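Local coordinates for protein DnaJ homolog subfamily C member 10 (Mus musculus, PDB 3APQ) that reduces disulfides in the endoplasmic reticulum, helping proteins fold correctly and misfolded ones to be degraded, and is represented here by its J domain and first thioredoxin domain, at residues S15-R20 with Y93-E98; Y52-D57 with K62-Y67; L116-F121 with E191-F196. All coordinates share one frame; numbering follows the deposited sequence. Where two conformers were deposited one is given.

Overall arrangement
The chain runs from an N-terminal J domain into a thioredoxin domain, and the three contacts sample each domain and the junction between them. Interaction 2 lies within the J domain, where helix 41-55 meets helix 58-67; along the chain it is nested inside the loop closed by interaction 1, which bridges the domains by tying helix 16-30 to the loop before strand 100-101. Their centres are about 18 Å apart, and they touch where I19 and R20 pack on Y52. Interaction 3 follows later, joining strand 117-122 to helix 190-202, and meets interaction 1 through Y93 and N120. Interactions 2 and 3 sit about 33 Å apart, centre to centre, on opposite sides of the chain's centre.

Interaction 1. Residues S15-R20 with Y93-E98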
loop_
_atom_site.group_PDB
_atom_site.type_symbol
_atom_site.label_atom_id
_atom_site.label_comp_id
_atom_site.label_asym_id
_atom_site.label_seq_id
_atom_site.Cartn_x
_atom_site.Cartn_y
_atom_site.Cartn_z
ATOM N N SER A 15 7.447 2.612 -10.285
ATOM C CA SER A 15 7.141 1.776 -9.117
ATOM C C SER A 15 5.595 1.654 -8.939
ATOM O O SER A 15 4.846 2.417 -9.517
ATOM C CB SER A 15 7.692 2.437 -7.857
ATOM O OG SER A 15 7.093 3.711 -7.634
ATOM N N SER A 16 5.153 0.754 -8.042
ATOM C CA SER A 16 3.692 0.634 -7.737
ATOM C C SER A 16 3.209 1.918 -7.123
ATOM O O SER A 16 2.091 2.379 -7.424
ATOM C CB SER A 16 3.454 -0.535 -6.772
ATOM O OG SER A 16 3.863 -1.758 -7.420
ATOM N N ARG A 17 4.043 2.526 -6.272
ATOM C CA ARG A 17 3.674 3.825 -5.704
ATOM C C ARG A 17 3.441 4.856 -6.802
ATOM O O ARG A 17 2.441 5.563 -6.760
ATOM C CB ARG A 17 4.721 4.353 -4.703
ATOM C CG ARG A 17 4.382 5.744 -4.128
ATOM C CD ARG A 17 5.573 6.274 -3.282
ATOM N NE ARG A 17 5.391 7.704 -3.083
ATOM C CZ ARG A 17 5.740 8.664 -3.950
ATOM N NH1 ARG A 17 6.386 8.391 -5.090
ATOM N NH2 ARG A 17 5.439 9.917 -3.651
ATOM N N GLU A 18 4.336 4.959 -7.784
ATOM C CA GLU A 18 4.164 5.990 -8.867
ATOM C C GLU A 18 2.898 5.781 -9.656
ATOM O O GLU A 18 2.140 6.741 -9.994
ATOM C CB GLU A 18 5.385 5.988 -9.819
ATOM C CG GLU A 18 6.546 6.708 -9.202
ATOM C CD GLU A 18 7.909 6.410 -9.874
ATOM O OE1 GLU A 18 8.208 5.266 -10.273
ATOM O OE2 GLU A 18 8.717 7.352 -9.953
ATOM N N ILE A 19 2.667 4.518 -9.970
ATOM C CA ILE A 19 1.436 4.103 -10.644
ATOM C C ILE A 19 0.175 4.494 -9.842
ATOM O O ILE A 19 -0.790 5.041 -10.430
ATOM C CB ILE A 19 1.456 2.603 -11.009
ATOM C CG1 ILE A 19 2.608 2.338 -12.009
ATOM C CG2 ILE A 19 0.049 2.104 -11.484
ATOM C CD1 ILE A 19 3.089 0.863 -12.092
ATOM N N ARG A 20 0.143 4.241 -8.527
ATOM C CA ARG A 20 -1.017 4.703 -7.741
ATOM C C ARG A 20 -1.203 6.171 -7.805
ATOM O O ARG A 20 -2.343 6.637 -7.918
ATOM C CB ARG A 20 -0.902 4.341 -6.240
ATOM C CG ARG A 20 -1.036 2.848 -5.976
ATOM C CD ARG A 20 -1.152 2.534 -4.440
ATOM N NE ARG A 20 0.111 2.837 -3.742
ATOM C CZ ARG A 20 1.095 1.960 -3.571
ATOM N NH1 ARG A 20 1.026 0.730 -4.128
ATOM N NH2 ARG A 20 2.163 2.308 -2.855
ATOM N N TYR A 93 -0.212 5.927 2.470
ATOM C CA TYR A 93 1.081 6.435 2.957
ATOM C C TYR A 93 2.013 6.855 1.867
ATOM O O TYR A 93 3.182 7.018 2.168
ATOM C CB TYR A 93 1.785 5.386 3.863
ATOM C CG TYR A 93 0.992 5.154 5.157
ATOM C CD1 TYR A 93 0.787 6.189 6.090
ATOM C CD2 TYR A 93 0.417 3.898 5.416
ATOM C CE1 TYR A 93 0.057 5.970 7.275
ATOM C CE2 TYR A 93 -0.343 3.692 6.553
ATOM C CZ TYR A 93 -0.500 4.734 7.483
ATOM O OH TYR A 93 -1.241 4.485 8.597
ATOM N N ASP A 94 1.500 7.031 0.647
ATOM C CA ASP A 94 2.322 7.368 -0.542
ATOM C C ASP A 94 3.013 8.714 -0.497
ATOM O O ASP A 94 3.986 8.925 -1.223
ATOM C CB ASP A 94 1.506 7.280 -1.820
ATOM C CG ASP A 94 1.214 5.820 -2.221
ATOM O OD1 ASP A 94 1.755 4.877 -1.563
ATOM O OD2 ASP A 94 0.434 5.625 -3.173
ATOM N N ASP A 95 2.482 9.647 0.313
ATOM C CA ASP A 95 3.137 10.935 0.468
ATOM C C ASP A 95 3.950 11.073 1.750
ATOM O O ASP A 95 4.297 12.199 2.090
ATOM C CB ASP A 95 2.108 12.083 0.440
ATOM C CG ASP A 95 1.342 12.152 -0.844
ATOM O OD1 ASP A 95 1.936 11.989 -1.938
ATOM O OD2 ASP A 95 0.127 12.421 -0.788
ATOM N N ASP A 96 4.224 9.956 2.457
ATOM C CA ASP A 96 4.993 9.912 3.687
ATOM C C ASP A 96 6.278 9.155 3.378
ATOM O O ASP A 96 6.290 7.928 3.369
ATOM C CB ASP A 96 4.179 9.218 4.790
ATOM C CG ASP A 96 2.800 9.812 4.892
ATOM O OD1 ASP A 96 2.768 11.040 5.132
ATOM O OD2 ASP A 96 1.787 9.100 4.649
ATOM N N PRO A 97 7.377 9.889 3.096
ATOM C CA PRO A 97 8.569 9.195 2.632
ATOM C C PRO A 97 9.198 8.335 3.744
ATOM O O PRO A 97 9.950 7.409 3.438
ATOM C CB PRO A 97 9.519 10.369 2.210
ATOM C CG PRO A 97 9.012 11.559 2.896
ATOM C CD PRO A 97 7.500 11.343 2.931
ATOM N N GLU A 98 8.832 8.583 5.002
ATOM C CA GLU A 98 9.353 7.773 6.147
ATOM C C GLU A 98 8.777 6.388 6.321
ATOM O O GLU A 98 9.291 5.572 7.118
ATOM C CB GLU A 98 9.130 8.527 7.462
ATOM C CG GLU A 98 9.808 9.929 7.519
ATOM C CD GLU A 98 9.017 11.009 6.816
ATOM O OE1 GLU A 98 7.859 10.748 6.391
ATOM O OE2 GLU A 98 9.561 12.123 6.702
#
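The guanidinium of R20 meets the D94 carboxylate edge to edge, the two planes 29° apart, while S16 O and the CA of R17 lie over the rim of one guanidinium face. Side-on, R20 NE gives a hydrogen bond to the syn lone pair of D94 OD2 at 2.9 Å, and R20 NH2 reaches D94 OD1, also at 2.9 Å, from out of the carboxylate plane. This two-pronged salt bridge fixes the carboxylate nearly coplanar with the guanidinium. In one of two modelled conformers, R17 works differently: its extended chain (CG anti to the backbone N, chi1 178°) sets the guanidinium edge against the backbone carbonyl of D94, which accepts from R17 NE at 2.6 Å and from R17 NH2 at 3.0 Å, a less certain grip than that of R20. D94 is the second residue of a type I turn from Y93 to D96. Q21 also donates to D94 OD2, and R20 NH1 forms a salt bridge with E103. The contact joins the first turns of helix 16-30 in the J domain, begun by the S15-E18 capping box, to the loop before strand 100-101, which Y93 and D96 fasten to helix 127-142 of the thioredoxin domain.

Interaction 2. Residues Y52-D57 with K62-Y67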
loop_
_atom_site.group_PDB
_atom_site.type_symbol
_atom_site.label_atom_id
_atom_site.label_comp_id
_atom_site.label_asym_id
_atom_site.label_seq_id
_atom_site.Cartn_x
_atom_site.Cartn_y
_atom_site.Cartn_z
ATOM N N TYR A 52 -4.924 0.371 -14.363
ATOM C CA TYR A 52 -4.464 0.343 -12.977
ATOM C C TYR A 52 -4.580 -1.060 -12.367
ATOM O O TYR A 52 -3.663 -1.529 -11.680
ATOM C CB TYR A 52 -5.159 1.413 -12.075
ATOM C CG TYR A 52 -4.762 1.213 -10.650
ATOM C CD1 TYR A 52 -3.422 1.443 -10.242
ATOM C CD2 TYR A 52 -5.691 0.737 -9.692
ATOM C CE1 TYR A 52 -3.009 1.186 -8.891
ATOM C CE2 TYR A 52 -5.299 0.510 -8.356
ATOM C CZ TYR A 52 -3.964 0.729 -7.974
ATOM O OH TYR A 52 -3.583 0.455 -6.687
ATOM N N GLU A 53 -5.695 -1.753 -12.575
ATOM C CA GLU A 53 -5.817 -3.071 -11.927
ATOM C C GLU A 53 -4.828 -4.117 -12.453
ATOM O O GLU A 53 -4.482 -5.093 -11.765
ATOM C CB GLU A 53 -7.259 -3.581 -11.923
ATOM C CG GLU A 53 -8.177 -2.581 -11.195
ATOM C CD GLU A 53 -9.433 -3.170 -10.630
ATOM O OE1 GLU A 53 -10.069 -4.027 -11.299
ATOM O OE2 GLU A 53 -9.785 -2.751 -9.496
ATOM N N VAL A 54 -4.363 -3.928 -13.676
ATOM C CA VAL A 54 -3.371 -4.867 -14.184
ATOM C C VAL A 54 -1.964 -4.470 -13.642
ATOM O O VAL A 54 -1.225 -5.305 -13.089
ATOM C CB VAL A 54 -3.410 -4.977 -15.719
ATOM C CG1 VAL A 54 -2.072 -5.629 -16.245
ATOM C CG2 VAL A 54 -4.673 -5.772 -16.152
ATOM N N LEU A 55 -1.648 -3.198 -13.723
ATOM C CA LEU A 55 -0.302 -2.733 -13.377
ATOM C C LEU A 55 -0.072 -2.851 -11.875
ATOM O O LEU A 55 1.046 -3.079 -11.456
ATOM C CB LEU A 55 -0.080 -1.314 -13.860
ATOM C CG LEU A 55 -0.067 -1.079 -15.357
ATOM C CD1 LEU A 55 0.246 0.422 -15.571
ATOM C CD2 LEU A 55 0.961 -2.008 -16.038
ATOM N N LYS A 56 -1.129 -2.733 -11.073
ATOM C CA LYS A 56 -0.979 -2.836 -9.616
ATOM C C LYS A 56 -0.564 -4.200 -9.122
ATOM O O LYS A 56 -0.097 -4.313 -8.011
ATOM C CB LYS A 56 -2.284 -2.429 -8.855
ATOM C CG LYS A 56 -3.376 -3.485 -8.849
ATOM C CD LYS A 56 -4.569 -3.016 -7.990
ATOM C CE LYS A 56 -5.367 -4.153 -7.363
ATOM N NZ LYS A 56 -4.684 -5.011 -6.322
ATOM N N ASP A 57 -0.746 -5.241 -9.912
ATOM C CA ASP A 57 -0.487 -6.584 -9.425
ATOM C C ASP A 57 0.799 -7.085 -10.061
ATOM O O ASP A 57 0.927 -7.054 -11.291
ATOM C CB ASP A 57 -1.649 -7.462 -9.855
ATOM C CG ASP A 57 -1.452 -8.916 -9.495
ATOM O OD1 ASP A 57 -2.158 -9.351 -8.578
ATOM O OD2 ASP A 57 -0.626 -9.633 -10.103
ATOM N N LYS A 62 3.720 -8.307 -14.920
ATOM C CA LYS A 62 4.800 -9.065 -15.585
ATOM C C LYS A 62 4.312 -9.674 -16.903
ATOM O O LYS A 62 4.988 -9.626 -17.951
ATOM C CB LYS A 62 5.217 -10.162 -14.641
ATOM C CG LYS A 62 6.446 -11.007 -15.093
ATOM C CD LYS A 62 7.001 -11.778 -13.867
ATOM C CE LYS A 62 6.960 -10.899 -12.600
ATOM N NZ LYS A 62 7.081 -11.682 -11.299
ATOM N N LYS A 63 3.126 -10.249 -16.820
ATOM C CA LYS A 63 2.458 -10.834 -17.967
ATOM C C LYS A 63 2.192 -9.762 -19.037
ATOM O O LYS A 63 2.510 -9.970 -20.188
ATOM C CB LYS A 63 1.149 -11.473 -17.521
ATOM C CG LYS A 63 0.656 -12.558 -18.468
ATOM C CD LYS A 63 -0.728 -13.116 -18.058
ATOM C CE LYS A 63 -1.297 -13.985 -19.195
ATOM N NZ LYS A 63 -2.672 -14.516 -18.894
ATOM N N TYR A 64 1.643 -8.613 -18.624
ATOM C CA TYR A 64 1.399 -7.494 -19.534
ATOM C C TYR A 64 2.676 -6.995 -20.201
ATOM O O TYR A 64 2.680 -6.696 -21.392
ATOM C CB TYR A 64 0.716 -6.327 -18.775
ATOM C CG TYR A 64 0.434 -5.134 -19.667
ATOM C CD1 TYR A 64 -0.635 -5.177 -20.585
ATOM C CD2 TYR A 64 1.248 -3.988 -19.640
ATOM C CE1 TYR A 64 -0.923 -4.107 -21.437
ATOM C CE2 TYR A 64 0.961 -2.869 -20.494
ATOM C CZ TYR A 64 -0.122 -2.959 -21.393
ATOM O OH TYR A 64 -0.508 -1.921 -22.232
ATOM N N ASP A 65 3.744 -6.857 -19.406
ATOM C CA ASP A 65 5.050 -6.421 -19.924
ATOM C C ASP A 65 5.544 -7.329 -20.986
ATOM O O ASP A 65 6.045 -6.867 -22.019
ATOM C CB ASP A 65 6.065 -6.319 -18.791
ATOM C CG ASP A 65 5.848 -5.086 -17.970
ATOM O OD1 ASP A 65 5.087 -4.215 -18.454
ATOM O OD2 ASP A 65 6.460 -4.947 -16.869
ATOM N N LYS A 66 5.336 -8.621 -20.774
ATOM C CA LYS A 66 5.853 -9.619 -21.688
ATOM C C LYS A 66 5.010 -9.837 -22.942
ATOM O O LYS A 66 5.557 -9.998 -24.030
ATOM C CB LYS A 66 6.021 -10.937 -20.945
ATOM C CG LYS A 66 7.255 -11.675 -21.359
ATOM C CD LYS A 66 7.709 -12.572 -20.221
ATOM C CE LYS A 66 8.624 -13.645 -20.755
ATOM N NZ LYS A 66 8.793 -14.679 -19.710
ATOM N N TYR A 67 3.692 -9.811 -22.787
ATOM C CA TYR A 67 2.767 -10.281 -23.805
ATOM C C TYR A 67 1.679 -9.289 -24.222
ATOM O O TYR A 67 0.773 -9.668 -24.974
ATOM C CB TYR A 67 2.042 -11.504 -23.257
ATOM C CG TYR A 67 2.980 -12.640 -22.922
ATOM C CD1 TYR A 67 3.758 -13.221 -23.932
ATOM C CD2 TYR A 67 3.108 -13.111 -21.596
ATOM C CE1 TYR A 67 4.629 -14.254 -23.650
ATOM C CE2 TYR A 67 4.003 -14.148 -21.293
ATOM C CZ TYR A 67 4.734 -14.708 -22.319
ATOM O OH TYR A 67 5.587 -15.732 -22.080
#
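Y64 reaches from helix 58-67 toward the end of helix 41-55 and meets V54 and L55 there. Its CG stands anti to the backbone N (chi1 -180°), which directs the ring toward helix 41-55 and leaves CB as the part that faces V54. V54 answers with CG1, the methyl anti to its own backbone N (chi1 163°), and the two carbons, V54 CG1 and Y64 CB, lie 3.8 Å apart. This touch is made at the root of the tyrosine, and the two side chains cross at about a right angle. L55 also meets the ring near its root, CD2 of L55 lying 4.1 Å from CD2 of Y64 and approaching the ring obliquely. Although the first bond of the leucine side chain does not aim at the other helix, its CD2 branch is the one turned to the tyrosine. The nearest CA atoms, those of V54 and Y64, are 7.6 Å apart, close enough for short aliphatic groups to bridge the helices. F4 of helix 4-8 packs on V54 and L55 and stacks with the Y64 ring, and its backbone N bonds to the Y64 hydroxyl. Between these two segments of the J domain the contact is therefore apolar: carbon meets carbon, with the tyrosine's polar end turned to the N-terminal helix for its partner.

Interaction 3. Residues L116-F121 with E191-F196; sequences LWFVNF and ESLVAF
F118 and F196 make the aromatic part of this contact. Their ring centres are 5.2 Å apart with the planes inclined at 46°, a slanted meeting in which CZ of F118 approaches the CD2-CE2 bond of F196 obliquely. F118 CZ comes within 3.6 Å of F196 CD2 and equally near to CE2, while F118 CE2 is 3.7 Å from F196 CE2, so the approach is shared over several carbons. Both residues hold CG anti to the backbone N (chi1 -172° for F118, 174° for F196), and the two rings are thereby extended from strand and helix to meet between them. In the thioredoxin fold, central strand 117-122 is flanked by helix 190-202 packing against the sheet, and F118 is a sheet residue whose side chain is directed toward that helix. With an alanine in place of F118, F196 and L193 would probably lose the ring they pack on, opening a gap between strand and helix. The aliphatic part belongs to L193, whose CD2 methyl sits 4.0 Å from F118 CZ, its side chain crossing the phenylalanine at about a right angle. Other neighbours pack here too: W136 of helix 127-142 meets F118 edge-to-face, Y184 does the same for F196, and L172 of strand 171-175 touches both F118 and L193.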
loop_
_atom_site.group_PDB
_atom_site.type_symbol
_atom_site.label_atom_id
_atom_site.label_comp_id
_atom_site.label_asym_id
_atom_site.label_seq_id
_atom_site.Cartn_x
_atom_site.Cartn_y
_atom_site.Cartn_z
ATOM N N LEU A 116 15.463 -4.517 11.282
ATOM C CA LEU A 116 14.302 -4.477 12.170
ATOM C C LEU A 116 13.158 -3.677 11.471
ATOM O O LEU A 116 13.376 -2.531 11.096
ATOM C CB LEU A 116 14.683 -3.816 13.488
ATOM C CG LEU A 116 13.534 -3.553 14.481
ATOM C CD1 LEU A 116 12.977 -4.900 14.911
ATOM C CD2 LEU A 116 13.948 -2.777 15.701
ATOM N N TRP A 117 12.012 -4.305 11.267
ATOM C CA TRP A 117 10.871 -3.651 10.586
ATOM C C TRP A 117 9.663 -3.609 11.497
ATOM O O TRP A 117 9.286 -4.649 12.104
ATOM C CB TRP A 117 10.488 -4.451 9.356
ATOM C CG TRP A 117 11.312 -4.145 8.155
ATOM C CD1 TRP A 117 12.498 -4.750 7.771
ATOM C CD2 TRP A 117 11.005 -3.179 7.132
ATOM N NE1 TRP A 117 12.920 -4.214 6.554
ATOM C CE2 TRP A 117 12.044 -3.240 6.160
ATOM C CE3 TRP A 117 9.968 -2.254 6.958
ATOM C CZ2 TRP A 117 12.061 -2.422 5.005
ATOM C CZ3 TRP A 117 9.982 -1.443 5.807
ATOM C CH2 TRP A 117 11.044 -1.523 4.864
ATOM N N PHE A 118 8.973 -2.479 11.552
ATOM C CA PHE A 118 7.746 -2.382 12.302
ATOM C C PHE A 118 6.689 -1.993 11.277
ATOM O O PHE A 118 6.811 -0.926 10.630
ATOM C CB PHE A 118 7.949 -1.272 13.329
ATOM C CG PHE A 118 6.839 -1.137 14.359
ATOM C CD1 PHE A 118 6.840 -0.021 15.179
ATOM C CD2 PHE A 118 5.860 -2.146 14.586
ATOM C CE1 PHE A 118 5.862 0.131 16.193
ATOM C CE2 PHE A 118 4.890 -1.996 15.566
ATOM C CZ PHE A 118 4.878 -0.850 16.381
ATOM N N VAL A 119 5.736 -2.901 11.077
ATOM C CA VAL A 119 4.792 -2.835 9.973
ATOM C C VAL A 119 3.327 -2.717 10.455
ATOM O O VAL A 119 2.877 -3.447 11.351
ATOM C CB VAL A 119 4.939 -4.096 9.084
ATOM C CG1 VAL A 119 3.901 -4.077 7.898
ATOM C CG2 VAL A 119 6.377 -4.171 8.570
ATOM N N ASN A 120 2.621 -1.767 9.849
ATOM C CA ASN A 120 1.217 -1.512 10.084
ATOM C C ASN A 120 0.448 -2.203 8.975
ATOM O O ASN A 120 0.541 -1.772 7.799
ATOM C CB ASN A 120 0.974 -0.004 10.021
ATOM C CG ASN A 120 -0.491 0.371 10.091
ATOM O OD1 ASN A 120 -1.362 -0.486 10.244
ATOM N ND2 ASN A 120 -0.761 1.669 10.040
ATOM N N PHE A 121 -0.274 -3.263 9.347
ATOM C CA PHE A 121 -1.172 -3.999 8.442
ATOM C C PHE A 121 -2.544 -3.354 8.556
ATOM O O PHE A 121 -3.182 -3.385 9.625
ATOM C CB PHE A 121 -1.292 -5.489 8.807
ATOM C CG PHE A 121 -0.034 -6.280 8.564
ATOM C CD1 PHE A 121 0.124 -7.004 7.400
ATOM C CD2 PHE A 121 0.959 -6.329 9.541
ATOM C CE1 PHE A 121 1.296 -7.735 7.182
ATOM C CE2 PHE A 121 2.147 -7.045 9.323
ATOM C CZ PHE A 121 2.297 -7.752 8.144
ATOM N N GLU A 191 3.870 8.302 21.687
ATOM C CA GLU A 191 4.917 7.984 22.685
ATOM C C GLU A 191 4.979 6.467 22.966
ATOM O O GLU A 191 6.074 5.892 23.087
ATOM C CB GLU A 191 4.825 8.875 23.932
ATOM C CG GLU A 191 4.668 10.374 23.561
ATOM C CD GLU A 191 3.169 10.880 23.421
ATOM O OE1 GLU A 191 2.236 10.305 22.705
ATOM O OE2 GLU A 191 2.937 11.932 24.070
ATOM N N SER A 192 3.822 5.812 22.989
ATOM C CA SER A 192 3.775 4.349 23.144
ATOM C C SER A 192 4.451 3.601 21.993
ATOM O O SER A 192 5.158 2.628 22.213
ATOM C CB SER A 192 2.327 3.858 23.278
ATOM O OG SER A 192 2.234 2.433 23.180
ATOM N N LEU A 193 4.197 4.044 20.758
ATOM C CA LEU A 193 4.827 3.437 19.562
ATOM C C LEU A 193 6.333 3.612 19.621
ATOM O O LEU A 193 7.088 2.645 19.434
ATOM C CB LEU A 193 4.238 4.055 18.288
ATOM C CG LEU A 193 2.768 3.667 18.037
ATOM C CD1 LEU A 193 2.126 4.585 16.936
ATOM C CD2 LEU A 193 2.624 2.205 17.544
ATOM N N VAL A 194 6.768 4.823 19.963
ATOM C CA VAL A 194 8.211 5.133 20.083
ATOM C C VAL A 194 8.881 4.252 21.145
ATOM O O VAL A 194 9.882 3.615 20.845
ATOM C CB VAL A 194 8.470 6.581 20.384
ATOM C CG1 VAL A 194 9.963 6.800 20.704
ATOM C CG2 VAL A 194 8.044 7.485 19.172
ATOM N N ALA A 195 8.263 4.154 22.337
ATOM C CA ALA A 195 8.806 3.356 23.467
ATOM C C ALA A 195 8.857 1.877 23.106
ATOM O O ALA A 195 9.793 1.154 23.458
ATOM C CB ALA A 195 7.971 3.555 24.698
ATOM N N PHE A 196 7.869 1.428 22.361
ATOM C CA PHE A 196 7.878 0.044 21.912
ATOM C C PHE A 196 8.960 -0.202 20.863
ATOM O O PHE A 196 9.675 -1.194 20.964
ATOM C CB PHE A 196 6.507 -0.356 21.376
ATOM C CG PHE A 196 6.445 -1.726 20.764
ATOM C CD1 PHE A 196 6.231 -2.858 21.549
ATOM C CD2 PHE A 196 6.498 -1.870 19.390
ATOM C CE1 PHE A 196 6.128 -4.137 20.965
ATOM C CE2 PHE A 196 6.389 -3.145 18.776
ATOM C CZ PHE A 196 6.194 -4.273 19.544
#